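Local coordinates for ureidoglycolate hydrolase (Arabidopsis thaliana, PDB 4PXE), which hydrolyses (S)-ureidoglycolate to glyoxylate, ammonia and carbon dioxide in purine breakdown, working as a manganese-dependent homodimer, at residues 225-230 and 307-312; 229-234 and 343-348; 204-209 and 376-381; 349-354 and 386-391; 268-273 and 319-324. One frame throughout, in Å; residues are numbered along the deposited sequence.

Interaction 1 (225-230 and 307-312). With GLV (glyoxylic acid), chain E.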
# COMPACT_ATOMS: atom_id res chain seq x y z
N VAL A 225 2.90 26.78 26.54
CA VAL A 225 2.22 26.83 25.25
C VAL A 225 1.04 27.80 25.27
O VAL A 225 0.18 27.71 26.14
CB VAL A 225 1.73 25.43 24.84
CG1 VAL A 225 0.90 25.48 23.55
CG2 VAL A 225 2.92 24.49 24.69
N THR A 226 1.00 28.71 24.31
CA THR A 226 -0.02 29.75 24.31
C THR A 226 -1.15 29.52 23.30
O THR A 226 -2.22 30.11 23.41
CB THR A 226 0.60 31.13 24.04
OG1 THR A 226 1.14 31.15 22.71
CG2 THR A 226 1.71 31.44 25.04
N ALA A 227 -0.90 28.68 22.31
CA ALA A 227 -1.89 28.41 21.27
C ALA A 227 -1.50 27.14 20.55
O ALA A 227 -0.35 26.72 20.60
CB ALA A 227 -1.95 29.58 20.29
N ILE A 228 -2.48 26.55 19.87
CA ILE A 228 -2.27 25.34 19.07
C ILE A 228 -2.73 25.65 17.65
O ILE A 228 -3.83 26.16 17.45
CB ILE A 228 -3.09 24.17 19.63
CG1 ILE A 228 -2.65 23.83 21.06
CG2 ILE A 228 -2.98 22.94 18.70
CD1 ILE A 228 -3.54 22.80 21.75
N ALA A 229 -1.89 25.34 16.66
CA ALA A 229 -2.20 25.61 15.25
C ALA A 229 -3.44 24.86 14.76
O ALA A 229 -3.85 23.85 15.34
CB ALA A 229 -0.99 25.29 14.38
N ALA A 230 -4.03 25.39 13.69
CA ALA A 230 -5.30 24.90 13.15
C ALA A 230 -5.09 23.75 12.16
O ALA A 230 -4.51 23.95 11.09
CB ALA A 230 -6.02 26.04 12.46
N ARG A 307 -1.93 22.43 7.73
CA ARG A 307 -2.12 23.23 8.95
C ARG A 307 -1.49 24.60 8.83
O ARG A 307 -0.61 24.82 8.00
CB ARG A 307 -1.50 22.54 10.19
CG ARG A 307 -1.54 21.01 10.15
CD ARG A 307 -0.88 20.40 11.36
NE ARG A 307 -0.71 18.96 11.13
CZ ARG A 307 -0.39 18.09 12.08
NH1 ARG A 307 -0.17 18.51 13.33
NH2 ARG A 307 -0.25 16.80 11.79
N ASP A 308 -1.95 25.51 9.69
CA ASP A 308 -1.32 26.82 9.85
C ASP A 308 -1.78 27.37 11.20
O ASP A 308 -2.85 27.02 11.67
CB ASP A 308 -1.75 27.77 8.71
CG ASP A 308 -0.81 28.96 8.52
OD1 ASP A 308 -0.29 29.53 9.52
OD2 ASP A 308 -0.59 29.36 7.35
N ILE A 309 -0.97 28.23 11.80
CA ILE A 309 -1.42 28.93 13.01
C ILE A 309 -2.53 29.90 12.63
O ILE A 309 -3.44 30.16 13.42
CB ILE A 309 -0.24 29.63 13.74
CG1 ILE A 309 -0.72 30.24 15.07
CG2 ILE A 309 0.39 30.69 12.85
CD1 ILE A 309 -1.38 29.24 16.02
N ASP A 310 -2.48 30.40 11.39
CA ASP A 310 -3.51 31.28 10.85
C ASP A 310 -4.58 30.49 10.11
O ASP A 310 -4.31 29.88 9.06
CB ASP A 310 -2.89 32.32 9.92
CG ASP A 310 -3.86 33.41 9.54
OD1 ASP A 310 -4.63 33.21 8.59
OD2 ASP A 310 -3.87 34.46 10.22
N GLU A 311 -5.80 30.49 10.64
CA GLU A 311 -6.90 29.69 10.11
C GLU A 311 -7.26 30.06 8.67
O GLU A 311 -7.43 29.19 7.81
CB GLU A 311 -8.12 29.81 11.03
CG GLU A 311 -9.25 28.83 10.73
CD GLU A 311 -10.38 28.92 11.75
OE1 GLU A 311 -10.31 29.80 12.64
OE2 GLU A 311 -11.33 28.12 11.67
N ALA A 312 -7.36 31.36 8.40
CA ALA A 312 -7.69 31.82 7.05
C ALA A 312 -6.67 31.38 6.00
O ALA A 312 -7.03 30.97 4.89
CB ALA A 312 -7.87 33.34 7.04
C1 GLV E . -0.68 14.40 16.03
O1 GLV E . -0.87 14.96 17.28
C2 GLV E . -0.24 15.37 14.99
O2 GLV E . -0.08 16.59 15.31
O3 GLV E . -0.03 14.97 13.80

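Interaction 2 (229-234 and 343-348)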
# COMPACT_ATOMS: atom_id res chain seq x y z
N ALA A 229 -1.89 25.34 16.66
CA ALA A 229 -2.20 25.61 15.25
C ALA A 229 -3.44 24.86 14.76
O ALA A 229 -3.85 23.85 15.34
CB ALA A 229 -0.99 25.29 14.38
N ALA A 230 -4.03 25.39 13.69
CA ALA A 230 -5.30 24.90 13.15
C ALA A 230 -5.09 23.75 12.16
O ALA A 230 -4.51 23.95 11.09
CB ALA A 230 -6.02 26.04 12.46
N PRO A 231 -5.57 22.55 12.52
CA PRO A 231 -5.30 21.39 11.68
C PRO A 231 -6.45 21.00 10.76
O PRO A 231 -7.62 21.14 11.12
CB PRO A 231 -5.09 20.28 12.71
CG PRO A 231 -6.07 20.65 13.81
CD PRO A 231 -6.15 22.17 13.82
N ALA A 232 -6.11 20.50 9.57
CA ALA A 232 -7.11 19.94 8.67
C ALA A 232 -6.59 18.69 7.98
O ALA A 232 -5.38 18.50 7.85
CB ALA A 232 -7.54 20.97 7.62
N SER A 233 -7.50 17.84 7.54
CA SER A 233 -7.09 16.70 6.73
C SER A 233 -8.13 16.40 5.66
O SER A 233 -9.32 16.65 5.83
CB SER A 233 -6.82 15.46 7.59
OG SER A 233 -8.01 14.86 8.02
N LEU A 234 -7.64 15.88 4.53
CA LEU A 234 -8.45 15.62 3.36
C LEU A 234 -8.21 14.19 2.88
O LEU A 234 -7.10 13.68 2.97
CB LEU A 234 -8.04 16.56 2.23
CG LEU A 234 -7.73 18.04 2.50
CD1 LEU A 234 -7.22 18.72 1.25
CD2 LEU A 234 -8.98 18.73 3.00
N ASN A 343 -11.56 16.68 8.44
CA ASN A 343 -11.68 17.66 9.53
C ASN A 343 -11.05 18.96 9.11
O ASN A 343 -10.12 18.99 8.30
CB ASN A 343 -11.08 17.14 10.84
CG ASN A 343 -9.59 16.87 10.74
OD1 ASN A 343 -9.18 15.82 10.24
ND2 ASN A 343 -8.77 17.80 11.25
N GLN A 344 -11.56 20.06 9.66
CA GLN A 344 -11.05 21.38 9.37
C GLN A 344 -11.31 22.18 10.63
O GLN A 344 -12.36 22.79 10.78
CB GLN A 344 -11.80 21.98 8.18
CG GLN A 344 -11.25 23.29 7.67
CD GLN A 344 -11.97 23.75 6.41
OE1 GLN A 344 -12.85 23.06 5.90
NE2 GLN A 344 -11.59 24.91 5.91
N ASP A 345 -10.35 22.14 11.55
CA ASP A 345 -10.58 22.64 12.89
C ASP A 345 -9.91 23.98 13.11
O ASP A 345 -8.89 24.27 12.51
CB ASP A 345 -10.05 21.62 13.91
CG ASP A 345 -10.67 20.24 13.71
OD1 ASP A 345 -9.91 19.30 13.44
OD2 ASP A 345 -11.91 20.12 13.82
N PRO A 346 -10.50 24.82 13.98
CA PRO A 346 -9.88 26.10 14.32
C PRO A 346 -8.70 25.92 15.27
O PRO A 346 -8.58 24.87 15.89
CB PRO A 346 -11.03 26.84 15.03
CG PRO A 346 -11.84 25.75 15.64
CD PRO A 346 -11.80 24.62 14.64
N PRO A 347 -7.84 26.94 15.36
CA PRO A 347 -6.79 26.90 16.39
C PRO A 347 -7.41 27.13 17.76
O PRO A 347 -8.57 27.55 17.85
CB PRO A 347 -5.90 28.07 16.00
CG PRO A 347 -6.81 29.03 15.32
CD PRO A 347 -7.84 28.21 14.61
N ALA A 348 -6.68 26.83 18.82
CA ALA A 348 -7.15 27.19 20.16
C ALA A 348 -6.11 28.00 20.91
O ALA A 348 -4.91 27.88 20.68
CB ALA A 348 -7.52 25.95 20.96

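Interaction 3 (204-209 and 376-381). With MN (manganese (II) ion), chain C; GLV (glyoxylic acid), chain E.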
# COMPACT_ATOMS: atom_id res chain seq x y z
N PHE A 204 -7.57 22.03 32.36
CA PHE A 204 -6.93 20.85 31.77
C PHE A 204 -5.50 21.18 31.35
O PHE A 204 -5.27 22.15 30.63
CB PHE A 204 -7.70 20.32 30.55
CG PHE A 204 -6.97 19.20 29.86
CD1 PHE A 204 -7.04 17.92 30.35
CD2 PHE A 204 -6.18 19.45 28.74
CE1 PHE A 204 -6.34 16.89 29.75
CE2 PHE A 204 -5.49 18.43 28.14
CZ PHE A 204 -5.57 17.15 28.64
N LEU A 205 -4.54 20.37 31.78
CA LEU A 205 -3.13 20.56 31.45
C LEU A 205 -2.59 19.35 30.70
O LEU A 205 -2.89 18.23 31.08
CB LEU A 205 -2.30 20.70 32.72
CG LEU A 205 -2.85 21.56 33.84
CD1 LEU A 205 -1.88 21.51 35.02
CD2 LEU A 205 -3.04 22.99 33.36
N GLU A 206 -1.77 19.57 29.68
CA GLU A 206 -1.10 18.46 29.01
C GLU A 206 0.41 18.67 28.96
O GLU A 206 0.88 19.69 28.44
CB GLU A 206 -1.65 18.28 27.59
CG GLU A 206 -1.05 17.08 26.85
CD GLU A 206 -1.81 16.70 25.58
OE1 GLU A 206 -2.72 17.45 25.14
OE2 GLU A 206 -1.50 15.63 25.02
N LEU A 207 1.16 17.73 29.51
CA LEU A 207 2.62 17.71 29.40
C LEU A 207 2.97 16.96 28.11
O LEU A 207 2.42 15.89 27.86
CB LEU A 207 3.19 16.98 30.61
CG LEU A 207 4.69 16.63 30.58
CD1 LEU A 207 5.57 17.87 30.50
CD2 LEU A 207 5.04 15.77 31.77
N HIS A 208 3.87 17.51 27.29
CA HIS A 208 4.16 16.89 25.99
C HIS A 208 5.56 17.29 25.51
O HIS A 208 6.02 18.41 25.78
CB HIS A 208 3.10 17.30 24.94
CG HIS A 208 2.96 16.34 23.79
ND1 HIS A 208 3.90 16.21 22.79
CD2 HIS A 208 1.97 15.45 23.50
CE1 HIS A 208 3.51 15.28 21.94
NE2 HIS A 208 2.34 14.80 22.34
N ILE A 209 6.24 16.39 24.81
CA ILE A 209 7.48 16.80 24.15
C ILE A 209 7.19 17.90 23.13
O ILE A 209 6.12 17.93 22.51
CB ILE A 209 8.22 15.62 23.50
CG1 ILE A 209 7.38 14.97 22.39
CG2 ILE A 209 8.61 14.60 24.56
CD1 ILE A 209 8.17 14.00 21.49
N ALA A 376 2.09 20.88 16.20
CA ALA A 376 1.30 19.66 16.31
C ALA A 376 -0.05 19.98 16.93
O ALA A 376 -0.21 20.97 17.64
CB ALA A 376 2.05 18.65 17.17
N TYR A 377 -1.04 19.14 16.65
CA TYR A 377 -2.27 19.21 17.44
C TYR A 377 -2.19 18.20 18.58
O TYR A 377 -1.27 17.36 18.63
CB TYR A 377 -3.54 19.02 16.58
CG TYR A 377 -3.55 17.74 15.75
CD1 TYR A 377 -3.23 17.75 14.39
CD2 TYR A 377 -3.88 16.52 16.34
CE1 TYR A 377 -3.23 16.57 13.64
CE2 TYR A 377 -3.88 15.35 15.61
CZ TYR A 377 -3.57 15.37 14.26
OH TYR A 377 -3.57 14.19 13.55
N HIS A 378 -3.13 18.30 19.52
CA HIS A 378 -3.12 17.51 20.74
C HIS A 378 -4.54 17.40 21.25
O HIS A 378 -5.40 18.17 20.84
CB HIS A 378 -2.31 18.22 21.83
CG HIS A 378 -0.89 18.51 21.46
ND1 HIS A 378 0.11 17.56 21.54
CD2 HIS A 378 -0.30 19.65 21.03
CE1 HIS A 378 1.26 18.11 21.17
NE2 HIS A 378 1.03 19.38 20.86
N ASP A 379 -4.78 16.49 22.18
CA ASP A 379 -6.06 16.45 22.88
C ASP A 379 -6.42 17.78 23.54
O ASP A 379 -7.60 18.11 23.66
CB ASP A 379 -6.06 15.31 23.90
CG ASP A 379 -6.01 13.95 23.22
OD1 ASP A 379 -6.97 13.67 22.48
OD2 ASP A 379 -5.04 13.18 23.41
N SER A 380 -5.41 18.54 23.95
CA SER A 380 -5.61 19.88 24.49
C SER A 380 -6.44 20.78 23.56
O SER A 380 -7.17 21.65 24.03
CB SER A 380 -4.26 20.54 24.77
OG SER A 380 -3.60 19.93 25.87
N LEU A 381 -6.33 20.56 22.25
CA LEU A 381 -7.05 21.39 21.28
C LEU A 381 -8.56 21.29 21.52
O LEU A 381 -9.28 22.29 21.42
CB LEU A 381 -6.70 20.95 19.85
CG LEU A 381 -7.40 21.70 18.72
CD1 LEU A 381 -7.06 23.17 18.77
CD2 LEU A 381 -6.98 21.11 17.39
MN MN C . 1.06 13.60 20.82
C1 GLV E . -0.68 14.40 16.03
O1 GLV E . -0.87 14.96 17.28
C2 GLV E . -0.24 15.37 14.99
O2 GLV E . -0.08 16.59 15.31
O3 GLV E . -0.03 14.97 13.80
O HOH W 1 -2.83 14.66 23.05
O HOH W 2 -0.66 14.89 21.40
O HOH W 3 0.35 12.93 18.83
O HOH W 4 1.39 15.56 19.34

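Interaction 4 (349-354 and 386-391)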
# COMPACT_ATOMS: atom_id res chain seq x y z
N LEU A 349 -6.59 28.84 21.82
CA LEU A 349 -5.73 29.62 22.70
C LEU A 349 -5.72 29.01 24.09
O LEU A 349 -6.76 28.61 24.61
CB LEU A 349 -6.24 31.07 22.79
CG LEU A 349 -6.07 31.97 21.56
CD1 LEU A 349 -6.83 33.27 21.76
CD2 LEU A 349 -4.61 32.25 21.30
N SER A 350 -4.54 28.93 24.71
CA SER A 350 -4.47 28.51 26.10
C SER A 350 -5.06 29.57 27.02
O SER A 350 -5.01 30.76 26.71
CB SER A 350 -3.03 28.25 26.50
OG SER A 350 -2.44 27.34 25.58
N ASP A 351 -5.60 29.13 28.14
CA ASP A 351 -6.19 30.03 29.12
C ASP A 351 -5.11 30.88 29.78
O ASP A 351 -4.04 30.37 30.15
CB ASP A 351 -6.96 29.22 30.16
CG ASP A 351 -7.60 30.09 31.22
OD1 ASP A 351 -6.90 30.41 32.21
OD2 ASP A 351 -8.78 30.44 31.05
N LYS A 352 -5.37 32.17 29.92
CA LYS A 352 -4.35 33.09 30.41
C LYS A 352 -3.95 32.87 31.87
O LYS A 352 -2.80 33.11 32.24
CB LYS A 352 -4.78 34.54 30.18
CG LYS A 352 -5.05 34.87 28.71
CD LYS A 352 -3.85 34.54 27.82
CE LYS A 352 -4.09 35.02 26.40
NZ LYS A 352 -2.93 34.68 25.52
N LEU A 353 -4.88 32.43 32.71
CA LEU A 353 -4.54 32.15 34.10
C LEU A 353 -3.81 30.81 34.22
O LEU A 353 -3.02 30.62 35.13
CB LEU A 353 -5.77 32.18 35.00
CG LEU A 353 -6.48 33.54 35.02
CD1 LEU A 353 -7.61 33.54 36.04
CD2 LEU A 353 -5.51 34.69 35.27
N VAL A 354 -4.07 29.89 33.30
CA VAL A 354 -3.34 28.62 33.30
C VAL A 354 -1.89 28.87 32.91
O VAL A 354 -0.97 28.35 33.56
CB VAL A 354 -4.00 27.57 32.39
CG1 VAL A 354 -3.08 26.37 32.20
CG2 VAL A 354 -5.36 27.16 32.97
N ILE A 386 -13.98 22.62 26.56
CA ILE A 386 -14.67 22.14 27.76
C ILE A 386 -14.19 22.89 29.00
O ILE A 386 -14.94 23.12 29.95
CB ILE A 386 -14.39 20.63 27.99
CG1 ILE A 386 -15.06 19.80 26.90
CG2 ILE A 386 -14.88 20.16 29.36
CD1 ILE A 386 -16.56 20.06 26.81
N SER A 387 -12.92 23.28 29.00
CA SER A 387 -12.35 23.94 30.17
C SER A 387 -11.11 24.75 29.80
O SER A 387 -10.53 24.56 28.72
CB SER A 387 -12.02 22.91 31.25
OG SER A 387 -10.87 22.17 30.92
N PRO A 388 -10.70 25.67 30.68
CA PRO A 388 -9.43 26.37 30.52
C PRO A 388 -8.31 25.36 30.28
O PRO A 388 -8.25 24.34 30.98
CB PRO A 388 -9.25 27.07 31.86
CG PRO A 388 -10.67 27.39 32.27
CD PRO A 388 -11.48 26.21 31.82
N MET A 389 -7.45 25.63 29.30
CA MET A 389 -6.43 24.66 28.90
C MET A 389 -5.04 25.28 28.92
O MET A 389 -4.88 26.48 28.70
CB MET A 389 -6.78 24.16 27.49
CG MET A 389 -5.72 23.28 26.80
SD MET A 389 -4.39 24.21 25.99
CE MET A 389 -5.24 24.94 24.59
N GLY A 390 -4.04 24.45 29.15
CA GLY A 390 -2.67 24.85 28.90
C GLY A 390 -1.83 23.63 28.61
O GLY A 390 -2.25 22.50 28.89
N MET A 391 -0.64 23.85 28.05
CA MET A 391 0.30 22.76 27.81
C MET A 391 1.69 23.14 28.30
O MET A 391 2.11 24.29 28.17
CB MET A 391 0.40 22.40 26.32
CG MET A 391 -0.90 21.96 25.68
SD MET A 391 -0.59 21.28 24.02
CE MET A 391 0.28 19.78 24.48
O HOH W 5 -8.12 27.46 27.18

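Interaction 5 (268-273 and 319-324)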
# COMPACT_ATOMS: atom_id res chain seq x y z
N GLU A 268 2.10 20.75 -2.22
CA GLU A 268 3.34 21.45 -1.89
C GLU A 268 3.35 22.87 -2.44
O GLU A 268 3.68 23.82 -1.72
CB GLU A 268 4.55 20.68 -2.42
CG GLU A 268 5.86 21.43 -2.20
CD GLU A 268 7.06 20.80 -2.88
OE1 GLU A 268 6.93 20.32 -4.03
OE2 GLU A 268 8.14 20.77 -2.25
N LYS A 269 2.97 23.02 -3.71
CA LYS A 269 2.91 24.33 -4.36
C LYS A 269 2.02 25.31 -3.60
O LYS A 269 2.42 26.45 -3.33
CB LYS A 269 2.41 24.18 -5.80
CG LYS A 269 2.31 25.49 -6.56
CD LYS A 269 1.84 25.28 -8.00
CE LYS A 269 0.43 24.72 -8.06
NZ LYS A 269 0.05 24.32 -9.45
N HIS A 270 0.81 24.88 -3.25
CA HIS A 270 -0.14 25.79 -2.60
C HIS A 270 0.32 26.18 -1.20
O HIS A 270 0.11 27.31 -0.75
CB HIS A 270 -1.55 25.20 -2.58
CG HIS A 270 -2.12 24.97 -3.95
ND1 HIS A 270 -1.99 25.89 -4.96
CD2 HIS A 270 -2.78 23.92 -4.48
CE1 HIS A 270 -2.56 25.42 -6.06
NE2 HIS A 270 -3.05 24.22 -5.79
N VAL A 271 0.95 25.24 -0.49
CA VAL A 271 1.53 25.56 0.81
C VAL A 271 2.59 26.66 0.66
O VAL A 271 2.55 27.67 1.37
CB VAL A 271 2.17 24.30 1.46
CG1 VAL A 271 3.02 24.68 2.68
CG2 VAL A 271 1.09 23.31 1.86
N LEU A 272 3.50 26.49 -0.28
CA LEU A 272 4.56 27.47 -0.52
C LEU A 272 4.01 28.82 -0.98
O LEU A 272 4.62 29.86 -0.72
CB LEU A 272 5.60 26.92 -1.50
CG LEU A 272 6.36 25.67 -1.04
CD1 LEU A 272 7.34 25.21 -2.10
CD2 LEU A 272 7.07 25.92 0.28
N GLU A 273 2.86 28.81 -1.65
CA GLU A 273 2.21 30.05 -2.10
C GLU A 273 1.71 30.93 -0.95
O GLU A 273 1.39 32.10 -1.17
CB GLU A 273 1.04 29.74 -3.05
CG GLU A 273 1.46 29.33 -4.44
CD GLU A 273 0.32 28.74 -5.26
OE1 GLU A 273 -0.79 28.53 -4.71
OE2 GLU A 273 0.53 28.49 -6.47
N LYS A 319 -8.84 25.35 -0.14
CA LYS A 319 -9.59 25.74 -1.34
C LYS A 319 -8.78 25.52 -2.61
O LYS A 319 -9.30 25.02 -3.61
CB LYS A 319 -10.03 27.21 -1.24
CG LYS A 319 -10.90 27.51 -0.04
CD LYS A 319 -11.58 28.87 -0.17
CE LYS A 319 -12.08 29.38 1.17
NZ LYS A 319 -10.99 30.07 1.93
N LYS A 320 -7.50 25.89 -2.58
CA LYS A 320 -6.63 25.71 -3.74
C LYS A 320 -6.43 24.23 -4.04
O LYS A 320 -6.38 23.85 -5.21
CB LYS A 320 -5.27 26.38 -3.54
CG LYS A 320 -5.31 27.91 -3.47
CD LYS A 320 -3.91 28.44 -3.21
CE LYS A 320 -3.82 29.95 -3.34
NZ LYS A 320 -2.41 30.36 -3.06
N ILE A 321 -6.31 23.41 -3.01
CA ILE A 321 -6.15 21.97 -3.23
C ILE A 321 -7.39 21.39 -3.93
O ILE A 321 -7.27 20.58 -4.85
CB ILE A 321 -5.85 21.22 -1.92
CG1 ILE A 321 -4.44 21.59 -1.43
CG2 ILE A 321 -5.96 19.70 -2.13
CD1 ILE A 321 -4.16 21.15 -0.01
N GLN A 322 -8.58 21.83 -3.51
CA GLN A 322 -9.81 21.35 -4.15
C GLN A 322 -9.89 21.80 -5.60
O GLN A 322 -10.28 21.02 -6.48
CB GLN A 322 -11.06 21.77 -3.38
CG GLN A 322 -12.31 21.10 -3.92
CD GLN A 322 -13.47 21.12 -2.95
OE1 GLN A 322 -13.39 21.70 -1.87
NE2 GLN A 322 -14.57 20.47 -3.33
N GLU A 323 -9.51 23.05 -5.86
CA GLU A 323 -9.45 23.55 -7.23
C GLU A 323 -8.48 22.73 -8.08
O GLU A 323 -8.82 22.33 -9.20
CB GLU A 323 -9.07 25.04 -7.25
CG GLU A 323 -10.17 25.94 -6.70
CD GLU A 323 -9.73 27.38 -6.47
OE1 GLU A 323 -8.52 27.68 -6.59
OE2 GLU A 323 -10.60 28.22 -6.15
N SER A 324 -7.30 22.46 -7.56
CA SER A 324 -6.32 21.65 -8.28
C SER A 324 -6.78 20.22 -8.53
O SER A 324 -6.53 19.68 -9.60
CB SER A 324 -4.97 21.65 -7.55
OG SER A 324 -4.31 22.89 -7.72
O HOH W 6 -2.33 22.71 -9.69
O HOH W 7 -1.80 29.32 -0.50

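Interaction 1 (225-230 and 307-312)
A230 and D308 pair the strands 222-239 and 295-308 in antiparallel fashion: A230 N donates to D308 O at 2.9 Å, and D308 N answers with a weak bond to A230 O, which makes them a hydrogen-bonded pair. R307 presses on the same carbonyl, its CA lying 3.3 Å from A230 O in a CA-H...O contact. From this point the arginine leaves the strands. Its chi1 of -32° is off a staggered value and sets CG beside the backbone N; beyond CG the chain runs extended to NE. The guanidinium then meets the carboxylate of bound glyoxylate at its edge, NH1 reaching O2 at 2.8 Å and NH2 reaching O3 at 2.7 Å. NE is held by a salt bridge to D305, and N294 of the second subunit also bonds to the ligand. I309 behaves in the reverse manner. Its CB points away from strand 222-239, yet with chi2 at 56° CD1 comes round to lie 3.8 Å from A229 CA, touching the methyls of A227 and A229 as well. D308 OD1 accepts from D310 N at 3.0 Å, closing an Asx turn just before helix 311-332, while its OD2 is taken by T279 and R313. An alanine in place of R307 would probably leave the ligand carboxylate without this pair of charged donors and D305 without this salt-bridge mate. Two donors matched to two oxygens restrain the carboxylate's rotation as well as its position, in keeping with the established role of R307 in binding substrate.

Interaction 2 (229-234 and 343-348)
S233 and N343 sit opposite each other in an antiparallel beta ladder between strands 222-239 and 335-344, largely within the region involved in dimerization. They form a hydrogen-bonded pair: S233 N donates to N343 O at 3.0 Å, whereas the return bond from N343 N to S233 O is weak. Next to them A232 and Q344 make a non-hydrogen-bonded pair, and beyond the regular ladder D345 N donates to P231 O at 2.9 Å in an almost straight bond. Packing is close around A230 and P231. The methyl of A230 lies 3.4 Å from D345 O and 3.6 Å from P347 CD, and the pyrrolidine ring of P231 crosses the side chain of D345 at about a right angle. The looser part is at Q344 and P346, both partly exposed to solvent. Q344 lies against A232, its CB and CG each 4.4 Å from A232 CB, and sends its amide to N315; P346, its CB pointing away, adds little. With chi1 at 62° N343 holds CG between the backbone N and the carbonyl carbon, and the amide reaches both ways: OD1 takes the hydroxyl of S233, while ND2 donates to D345 OD1 at 2.9 Å, an oxygen that R150 also engages in a salt bridge. An alanine here would probably leave the S233 hydroxyl without this acceptor and freer to turn, and D345 OD1 with one donor fewer beside R150. The bond from S233 OG to N343 OD1 is short, 2.7 Å, and its donor stands 37° out of the carbonyl plane.

Interaction 3 (204-209 and 376-381)
The dinuclear manganese site of the M20 family is lined here by H208, near the end of strand 201-209, and by H378, just before helix 379-383. H208 binds one manganese through NE2 at 2.3 Å, alongside H92 and D103. Its other nitrogen, ND1, donates to I209 O at 2.8 Å, in the carbonyl plane and on a lone pair; this bond and the metal together fix the turn of the ring. H378 presents an edge to the face of H208 in a T-shaped stack, the centroids 4.4 Å apart and the planes at 66°; H378 CE1 stands over the centre of the H208 ring. A metal-bound water is hydrogen-bonded to H378 ND1, and S374 holds NE2 on the far side of that ring. Two residues before H208, E206 reaches the start of the helix, its CG anti to the backbone N (chi1 -177°) and its chain extended. OE1 receives two donors from one residue: S380 OG at 2.7 Å, on the anti lone pair, and S380 N at 3.1 Å, nearly along the C-O direction. S380 OG also lies at the edge of the F204 ring, 3.3 Å from CE2. E206 OE2, which S91 bonds as well, and D379 OD2 both accept from a water that D379 N donates to; S149 holds D379 OD1. Toward the ligand, Y377 N donates to glyoxylate O2 at 3.0 Å, and the tyrosine ring lies with one face against the molecule. A histidine-liganded metal, its waters and a substrate-binding loop together are typical of the catalytic centre of M20 amidohydrolases.

Interaction 4 (349-354 and 386-391)
With chi1 at 179°, D351 holds CG anti to its backbone N and lays its carboxylate alongside the ring of P388, the two side chains pointing the same way. D351 is the N-cap of helix 352-364. Its OD1 accepts from V354 N at 3.1 Å through the anti lone pair, with a weaker bond from L353 N, while OD2 rests 3.5 Å from P388 CB. The backbone of the cap is held too, D351 N donating to M389 O at 2.8 Å at the start of strand 389-394. At the third residue of the helix, V354 sends its two methyls to different partners: CG2 meets P388 CB, and CG1, anti to the backbone N, comes within 3.7 Å of G390 CA, on the side where a beta carbon would collide with it. M389 bends at chi2 and chi3, which brings SD to 3.7 Å from S350 OG and CE beside it. That hydroxyl is itself engaged by V225 O of strand 222-239, so the methionine packs against a group already fixed. The contact thus seats the beginning of a helix on the beginning of a strand, well away from the metals, with part of D351 and P388 reaching the surface. A water also bridges the segments, donating to L349 O and accepting from M389 N at 2.9 Å.

Interaction 5 (268-273 and 319-324)
H270 and K320 face each other across two helical segments, 268-272 and 319-324, whose axes approach to 9.7 Å and run roughly antiparallel, 148° apart. The pair belongs to the helical layer of the dimerization region, in which I321 reaches down to F339 on strand 335-344 and E268 bridges to R332 of the second subunit. H270 is the centre of the contact. Over one face of its ring lies K320 CB, 3.5 Å from the centroid and 10° from the ring normal, a CH-pi contact. At the ring's edge both nitrogens are engaged. NE2 shares a hydrogen bond of 2.7 Å with S324 OG, and ND1 donates to E273 OE1 at 2.9 Å, almost straight and in the ring plane. E273 OE1 carries a second load, for K320 NZ forms a salt bridge to it at 2.9 Å. The two donors come to that oxygen from opposite faces of the carboxylate plane. The lysine can both cover the ring and reach the acid because its chain is extended beyond CG, its chi2 of 177° carrying CD onward past ND1. Bound at both nitrogens, the imidazole has little freedom to rotate, and the carboxylate would probably favour the charged lysine and, if H270 is protonated, the imidazolium too. Two waters extend the network. One molecule accepts from K320 NZ and donates to H270 O; another accepts from K269 NZ at 2.9 Å and is hydrogen-bonded to S324 OG at 2.8 Å.

Strand 222-239 joins interactions 1 and 2, which share A229 and A230, their centres about 8 Å apart, because neighbouring strands flank it there. Interaction 1 meets interaction 3 at glyoxylate, where R307 NH1 lies 3.3 Å from Y377 CD1, and P231 of interaction 2 packs behind the same tyrosine. Interaction 4 adjoins interaction 3, with centres about 11 Å apart: F204 O and G390 N, 3.0 Å apart, tie its strand to the one that carries H208. T226 O and S350 N, 2.9 Å apart, link it to interaction 1. Interaction 5 is remote, its centre about 28 Å from that of interaction 3, and it touches interaction 2 through L234 and I321.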